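Local atomic coordinates of eEF1A lysine and N-terminal methyltransferase (Homo sapiens, PDB entry 5WCJ), a protein that methylates elongation factor eEF1A at two sites, the N-terminus through the C-terminal methyltransferase domain that makes up this chain, and an internal lysine through its N-terminal domain. Residues Ser174-Leu179 / Pro184-Arg189; Ser107-Gly112 / Val150-Thr155. All coordinates share one frame; numbering follows the deposited sequence.

Contact 1: residues Ser174-Leu179 / Pro184-Arg189; sequences SVLAGL and PLLYVR
Leu176 is the first residue of helix segment 174-179 to meet segment 184-189, which is strand from Leu185 on, and Leu186 is its partner. Leu176 leaves the helix alongside the strand rather than facing it, but with CG beside the backbone N and anti to the carbonyl carbon (chi1 -74°) the branch still swings one methyl forward, and CD2 of Leu176 lies 4.4 Å from CD2 of Leu186. That same methyl of Leu186 also rests against the helix backbone, with Leu186 CD2 4.0 Å from Leu176 O.

One helical turn later, Leu179 receives the other branch: its CB is 4.4 Å from CD1 of Leu186. Leu186 thus splits its two methyls between successive turns of the helix. It was modelled in two conformers, however, and these contacts describe one of them, so the fine fit is doubtful.

Leu179 also packs on Phe160 and Leu162 of strand 158-164 and, like Leu176, on Leu199 of strand 197-202. The contact is small, 155 Å² in total, and apolar from side chain to side chain; it lies where strand 185-190 forms one outer edge of the sheet. Helix 169-182 covers this end of the sheet on its way from strand 158-164 to strand 185-190, with antiparallel strand 197-202 inserted between the two, the 3-2-1-4-5-7-6 strand order of Rossmann-like class I methyltransferases.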
ATOM      1  N   SER A 174     -20.791   4.408  -6.279  1.00 35.57           N
ATOM      2  CA  SER A 174     -20.299   5.787  -6.384  1.00 37.18           C
ATOM      3  C   SER A 174     -18.785   5.877  -6.123  1.00 36.66           C
ATOM      4  O   SER A 174     -18.046   6.550  -6.857  1.00 34.64           O
ATOM      5  CB  SER A 174     -21.030   6.706  -5.405  1.00 40.82           C
ATOM      6  OG  SER A 174     -22.430   6.709  -5.655  1.00 47.05           O
ATOM      7  N   VAL A 175     -18.326   5.178  -5.088  1.00 33.49           N
ATOM      8  CA  VAL A 175     -16.886   5.113  -4.773  1.00 32.36           C
ATOM      9  C   VAL A 175     -16.105   4.535  -5.949  1.00 31.74           C
ATOM     10  O   VAL A 175     -15.107   5.123  -6.394  1.00 29.97           O
ATOM     11  CB  VAL A 175     -16.627   4.277  -3.495  1.00 32.21           C
ATOM     12  CG1 VAL A 175     -15.155   3.937  -3.319  1.00 31.89           C
ATOM     13  CG2 VAL A 175     -17.149   5.007  -2.267  1.00 33.70           C
ATOM     14  N   LEU A 176     -16.536   3.366  -6.436  1.00 31.48           N
ATOM     15  CA  LEU A 176     -15.886   2.718  -7.568  1.00 33.29           C
ATOM     16  C   LEU A 176     -15.870   3.583  -8.831  1.00 30.76           C
ATOM     17  O   LEU A 176     -14.845   3.636  -9.528  1.00 30.01           O
ATOM     18  CB  LEU A 176     -16.529   1.365  -7.886  1.00 36.48           C
ATOM     19  CG  LEU A 176     -16.228   0.222  -6.927  1.00 42.38           C
ATOM     20  CD1 LEU A 176     -17.058  -1.009  -7.300  1.00 44.30           C
ATOM     21  CD2 LEU A 176     -14.745  -0.101  -6.929  1.00 43.91           C
ATOM     22  N   ALA A 177     -16.976   4.260  -9.106  1.00 32.27           N
ATOM     23  CA  ALA A 177     -17.051   5.158 -10.278  1.00 34.41           C
ATOM     24  C   ALA A 177     -16.049   6.308 -10.167  1.00 34.74           C
ATOM     25  O   ALA A 177     -15.354   6.643 -11.134  1.00 32.80           O
ATOM     26  CB  ALA A 177     -18.462   5.701 -10.468  1.00 34.88           C
ATOM     27  N   GLY A 178     -15.971   6.901  -8.985  1.00 33.29           N
ATOM     28  CA  GLY A 178     -15.008   7.979  -8.712  1.00 33.28           C
ATOM     29  C   GLY A 178     -13.562   7.526  -8.809  1.00 30.54           C
ATOM     30  O   GLY A 178     -12.710   8.242  -9.361  1.00 30.93           O
ATOM     31  N   LEU A 179     -13.262   6.341  -8.275  1.00 29.31           N
ATOM     32  CA  LEU A 179     -11.924   5.787  -8.404  1.00 29.37           C
ATOM     33  C   LEU A 179     -11.538   5.609  -9.877  1.00 28.69           C
ATOM     34  O   LEU A 179     -10.433   5.981 -10.282  1.00 28.20           O
ATOM     35  CB  LEU A 179     -11.771   4.448  -7.702  1.00 31.63           C
ATOM     36  CG  LEU A 179     -11.492   4.563  -6.215  1.00 35.17           C
ATOM     37  CD1 LEU A 179     -11.844   3.241  -5.566  1.00 38.44           C
ATOM     38  CD2 LEU A 179     -10.045   4.937  -5.943  1.00 33.88           C
ATOM     39  N   PRO A 184      -8.128   4.920 -14.440  1.00 36.91           N
ATOM     40  CA  PRO A 184      -9.023   4.187 -15.355  1.00 36.97           C
ATOM     41  C   PRO A 184      -8.774   2.678 -15.486  1.00 36.98           C
ATOM     42  O   PRO A 184      -9.656   1.953 -15.942  1.00 37.79           O
ATOM     43  CB  PRO A 184      -8.886   4.933 -16.696  1.00 38.39           C
ATOM     44  CG  PRO A 184      -7.792   5.925 -16.538  1.00 40.11           C
ATOM     45  CD  PRO A 184      -7.417   6.042 -15.087  1.00 38.61           C
ATOM     46  N   LEU A 185      -7.621   2.188 -15.057  1.00 30.44           N
ATOM     47  CA  LEU A 185      -7.396   0.757 -15.017  1.00 30.73           C
ATOM     48  C   LEU A 185      -7.644   0.301 -13.576  1.00 30.47           C
ATOM     49  O   LEU A 185      -6.893   0.699 -12.683  1.00 28.61           O
ATOM     50  CB  LEU A 185      -5.981   0.463 -15.460  1.00 30.83           C
ATOM     51  CG  LEU A 185      -5.559  -0.999 -15.513  1.00 33.66           C
ATOM     52  CD1 LEU A 185      -6.469  -1.777 -16.440  1.00 35.43           C
ATOM     53  CD2 LEU A 185      -4.108  -1.136 -15.937  1.00 34.24           C
ATOM     54  N   LEU A 186      -8.708  -0.479 -13.375  0.50 28.90           N
ATOM     55  CA  LEU A 186      -9.121  -0.978 -12.075  0.50 29.70           C
ATOM     56  C   LEU A 186      -9.148  -2.496 -12.135  0.50 29.04           C
ATOM     57  O   LEU A 186      -9.654  -3.078 -13.120  0.50 26.53           O
ATOM     58  CB  LEU A 186     -10.527  -0.492 -11.769  0.50 32.71           C
ATOM     59  CG  LEU A 186     -10.780   0.235 -10.450  0.50 36.80           C
ATOM     60  CD1 LEU A 186      -9.836   1.421 -10.267  0.50 36.36           C
ATOM     61  CD2 LEU A 186     -12.234   0.693 -10.401  0.50 36.62           C
ATOM     62  N   TYR A 187      -8.549  -3.128 -11.128  1.00 24.63           N
ATOM     63  CA  TYR A 187      -8.733  -4.544 -10.852  1.00 25.70           C
ATOM     64  C   TYR A 187      -9.292  -4.692  -9.450  1.00 26.46           C
ATOM     65  O   TYR A 187      -9.051  -3.838  -8.577  1.00 24.06           O
ATOM     66  CB  TYR A 187      -7.430  -5.296 -10.925  1.00 26.12           C
ATOM     67  CG  TYR A 187      -6.679  -5.169 -12.226  1.00 27.72           C
ATOM     68  CD1 TYR A 187      -7.017  -5.964 -13.330  1.00 29.42           C
ATOM     69  CD2 TYR A 187      -5.590  -4.298 -12.351  1.00 30.77           C
ATOM     70  CE1 TYR A 187      -6.305  -5.878 -14.511  1.00 31.53           C
ATOM     71  CE2 TYR A 187      -4.873  -4.199 -13.539  1.00 32.43           C
ATOM     72  CZ  TYR A 187      -5.230  -5.014 -14.611  1.00 34.56           C
ATOM     73  OH  TYR A 187      -4.531  -4.928 -15.788  1.00 34.79           O
ATOM     74  N   VAL A 188      -9.973  -5.816  -9.213  1.00 26.05           N
ATOM     75  CA  VAL A 188     -10.692  -6.054  -7.964  1.00 27.02           C
ATOM     76  C   VAL A 188     -10.436  -7.487  -7.497  1.00 27.04           C
ATOM     77  O   VAL A 188     -10.510  -8.427  -8.310  1.00 25.34           O
ATOM     78  CB  VAL A 188     -12.209  -5.830  -8.119  1.00 28.76           C
ATOM     79  CG1 VAL A 188     -12.931  -6.153  -6.811  1.00 29.79           C
ATOM     80  CG2 VAL A 188     -12.512  -4.408  -8.583  1.00 31.20           C
ATOM     81  N   ARG A 189     -10.170  -7.646  -6.203  1.00 25.76           N
ATOM     82  CA  ARG A 189     -10.084  -8.955  -5.578  1.00 27.26           C
ATOM     83  C   ARG A 189     -11.003  -9.013  -4.378  1.00 28.94           C
ATOM     84  O   ARG A 189     -10.813  -8.239  -3.447  1.00 28.03           O
ATOM     85  CB  ARG A 189      -8.653  -9.273  -5.167  1.00 27.89           C
ATOM     86  CG  ARG A 189      -8.498 -10.715  -4.669  1.00 30.30           C
ATOM     87  CD  ARG A 189      -7.099 -11.187  -4.459  1.00 32.04           C
ATOM     88  NE  ARG A 189      -6.262 -10.860  -5.596  1.00 33.31           N
ATOM     89  CZ  ARG A 189      -5.022 -11.279  -5.768  1.00 35.42           C
ATOM     90  NH1 ARG A 189      -4.438 -12.066  -4.879  1.00 37.54           N
ATOM     91  NH2 ARG A 189      -4.367 -10.882  -6.854  1.00 36.25           N
TER

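Contact 2: residues Ser107-Gly112 / Val150-Thr155; sequences SLAGGG and VKSILT
Ala109 and Ile153 bring the backbones closest, CA to CA 6.1 Å, where the C-terminal ends of helices 101-109 and 144-152 pass each other. These are neighbouring helices of the Rossmann-like methyltransferase fold, and both pack on the central strand 118-123: Leu108 lies on Tyr118, and Val150 on Ile121 and Phe123. The side chain of Leu108 is about 12 Å from the bound S-adenosylhomocysteine.

Ile153, between helix 144-152 and the short strand 154-155, contributes the largest share of the buried surface. Its CG1 sits between the backbone N and the carbonyl carbon (chi1 58°), which leaves CG2 on the other branch to press against the helix backbone, 3.9 Å from Ala109 CA. The longer branch reaches Leu108: Ile153 CD1 lies 4.1 Å from Leu108 CD1, and the two side chains cross at about a right angle. The backbone of Ile153 is also hydrogen-bonded to Tyr118, which ties this turn to the start of the central strand.

Ser152 adds the remaining touch, against Ala109. Its hydroxyl is hydrogen-bonded to Lys149 O within its own helix; against the alanine methyl it makes a van der Waals contact. Arg115 spans the two segments from outside, its NE bonded to Ser152 O and its NH1 to Gly112 O, although the loop at Gly112 is poorly ordered. The methyl CB of Ala109 rests 3.4 Å from Ser152 OG.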
ATOM      1  N   SER A 107      -0.090  17.552   2.094  1.00 33.74           N
ATOM      2  CA  SER A 107       1.229  18.232   2.221  1.00 36.60           C
ATOM      3  C   SER A 107       2.227  17.748   1.208  1.00 36.39           C
ATOM      4  O   SER A 107       2.887  18.560   0.566  1.00 38.35           O
ATOM      5  CB  SER A 107       1.836  18.061   3.614  1.00 37.42           C
ATOM      6  OG  SER A 107       0.967  18.619   4.575  1.00 44.62           O
ATOM      7  N   LEU A 108       2.331  16.424   1.038  1.00 35.64           N
ATOM      8  CA  LEU A 108       3.241  15.864   0.051  1.00 36.77           C
ATOM      9  C   LEU A 108       2.914  16.310  -1.359  1.00 36.62           C
ATOM     10  O   LEU A 108       3.818  16.624  -2.116  1.00 35.15           O
ATOM     11  CB  LEU A 108       3.221  14.331   0.056  1.00 36.92           C
ATOM     12  CG  LEU A 108       3.756  13.587   1.272  1.00 41.91           C
ATOM     13  CD1 LEU A 108       3.660  12.082   0.992  1.00 42.91           C
ATOM     14  CD2 LEU A 108       5.173  14.040   1.608  1.00 41.98           C
ATOM     15  N   ALA A 109       1.630  16.302  -1.714  1.00 34.31           N
ATOM     16  CA  ALA A 109       1.190  16.697  -3.046  1.00 38.05           C
ATOM     17  C   ALA A 109       1.451  18.184  -3.330  1.00 40.83           C
ATOM     18  O   ALA A 109       1.665  18.547  -4.470  1.00 44.73           O
ATOM     19  CB  ALA A 109      -0.281  16.381  -3.236  1.00 37.21           C
ATOM     20  N   GLY A 110       1.456  19.017  -2.292  1.00 43.80           N
ATOM     21  CA  GLY A 110       1.831  20.429  -2.411  1.00 50.71           C
ATOM     22  C   GLY A 110       3.335  20.723  -2.417  1.00 57.60           C
ATOM     23  O   GLY A 110       3.719  21.888  -2.419  1.00 63.71           O
ATOM     24  N   GLY A 111       4.192  19.696  -2.451  1.00 59.87           N
ATOM     25  CA  GLY A 111       5.648  19.880  -2.375  1.00 65.11           C
ATOM     26  C   GLY A 111       6.376  20.422  -3.604  1.00 70.95           C
ATOM     27  O   GLY A 111       7.597  20.599  -3.558  1.00 74.60           O
ATOM     28  N   GLY A 112       5.648  20.669  -4.699  1.00 75.10           N
ATOM     29  CA  GLY A 112       6.211  21.248  -5.927  1.00 77.20           C
ATOM     30  C   GLY A 112       6.839  20.191  -6.816  1.00 80.23           C
ATOM     31  O   GLY A 112       6.354  19.062  -6.879  1.00 83.00           O
ATOM     32  N   VAL A 150      -3.553  12.012  -4.640  1.00 25.10           N
ATOM     33  CA  VAL A 150      -2.923  10.673  -4.645  1.00 25.19           C
ATOM     34  C   VAL A 150      -2.260  10.424  -6.006  1.00 25.79           C
ATOM     35  O   VAL A 150      -1.099  10.022  -6.097  1.00 24.71           O
ATOM     36  CB  VAL A 150      -3.934   9.560  -4.305  1.00 24.55           C
ATOM     37  CG1 VAL A 150      -3.312   8.179  -4.421  1.00 25.45           C
ATOM     38  CG2 VAL A 150      -4.525   9.763  -2.903  1.00 24.74           C
ATOM     39  N   LYS A 151      -2.992  10.678  -7.069  1.00 25.73           N
ATOM     40  CA  LYS A 151      -2.442  10.504  -8.403  1.00 29.33           C
ATOM     41  C   LYS A 151      -1.174  11.320  -8.599  1.00 30.13           C
ATOM     42  O   LYS A 151      -0.233  10.853  -9.240  1.00 29.60           O
ATOM     43  CB  LYS A 151      -3.499  10.885  -9.451  1.00 30.26           C
ATOM     44  CG  LYS A 151      -2.991  10.904 -10.897  1.00 33.77           C
ATOM     45  CD  LYS A 151      -4.065  11.410 -11.851  1.00 34.69           C
ATOM     46  CE  LYS A 151      -3.440  11.891 -13.155  1.00 38.32           C
ATOM     47  NZ  LYS A 151      -4.479  12.087 -14.210  1.00 40.04           N
ATOM     48  N   SER A 152      -1.143  12.531  -8.046  1.00 31.21           N
ATOM     49  CA  SER A 152      -0.005  13.432  -8.244  1.00 31.73           C
ATOM     50  C   SER A 152       1.294  12.933  -7.574  1.00 31.30           C
ATOM     51  O   SER A 152       2.372  13.359  -7.977  1.00 31.82           O
ATOM     52  CB  SER A 152      -0.347  14.884  -7.825  1.00 29.58           C
ATOM     53  OG  SER A 152      -0.239  15.079  -6.426  1.00 31.67           O
ATOM     54  N   ILE A 153       1.200  12.025  -6.585  1.00 29.59           N
ATOM     55  CA  ILE A 153       2.375  11.465  -5.940  1.00 29.44           C
ATOM     56  C   ILE A 153       2.658  10.021  -6.288  1.00 27.85           C
ATOM     57  O   ILE A 153       3.469   9.382  -5.617  1.00 30.81           O
ATOM     58  CB  ILE A 153       2.377  11.668  -4.405  1.00 29.51           C
ATOM     59  CG1 ILE A 153       1.140  11.062  -3.711  1.00 28.52           C
ATOM     60  CG2 ILE A 153       2.520  13.161  -4.096  1.00 30.92           C
ATOM     61  CD1 ILE A 153       1.336  10.874  -2.216  1.00 29.05           C
ATOM     62  N   LEU A 154       2.014   9.516  -7.330  1.00 28.20           N
ATOM     63  CA  LEU A 154       2.223   8.149  -7.772  1.00 29.38           C
ATOM     64  C   LEU A 154       3.045   8.212  -9.059  1.00 29.15           C
ATOM     65  O   LEU A 154       2.813   9.058  -9.904  1.00 30.04           O
ATOM     66  CB  LEU A 154       0.877   7.451  -8.013  1.00 28.67           C
ATOM     67  CG  LEU A 154       0.884   5.947  -8.309  1.00 30.53           C
ATOM     68  CD1 LEU A 154       1.217   5.102  -7.088  1.00 30.62           C
ATOM     69  CD2 LEU A 154      -0.449   5.502  -8.884  1.00 31.95           C
ATOM     70  N   THR A 155       3.952   7.275  -9.231  1.00 29.52           N
ATOM     71  CA  THR A 155       4.646   7.146 -10.528  1.00 33.62           C
ATOM     72  C   THR A 155       3.630   6.768 -11.630  1.00 34.05           C
ATOM     73  O   THR A 155       2.589   6.152 -11.346  1.00 30.46           O
ATOM     74  CB  THR A 155       5.757   6.095 -10.495  1.00 33.69           C
ATOM     75  OG1 THR A 155       5.185   4.818 -10.212  1.00 35.97           O
ATOM     76  CG2 THR A 155       6.812   6.449  -9.461  1.00 34.73           C
TER

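How the contacts relate
Contacts 1 and 2 belong to one Rossmann-like domain and one seven-stranded sheet, yet they are separate: their centres lie 20 Å apart, their nearest atoms about 7 Å, and they do not touch. Along the chain they follow in series, contact 2 closing at residue 155 before contact 1 opens at 174, with strand 158-164 between them. Contact 2 pairs the ends of helices 101-109 and 144-152 beside strand 118-123 in the middle of the sheet, whereas contact 1 joins helix 169-182 to the outermost strand, 185-190. The two thus sample the middle of the methyltransferase sheet and its antiparallel end.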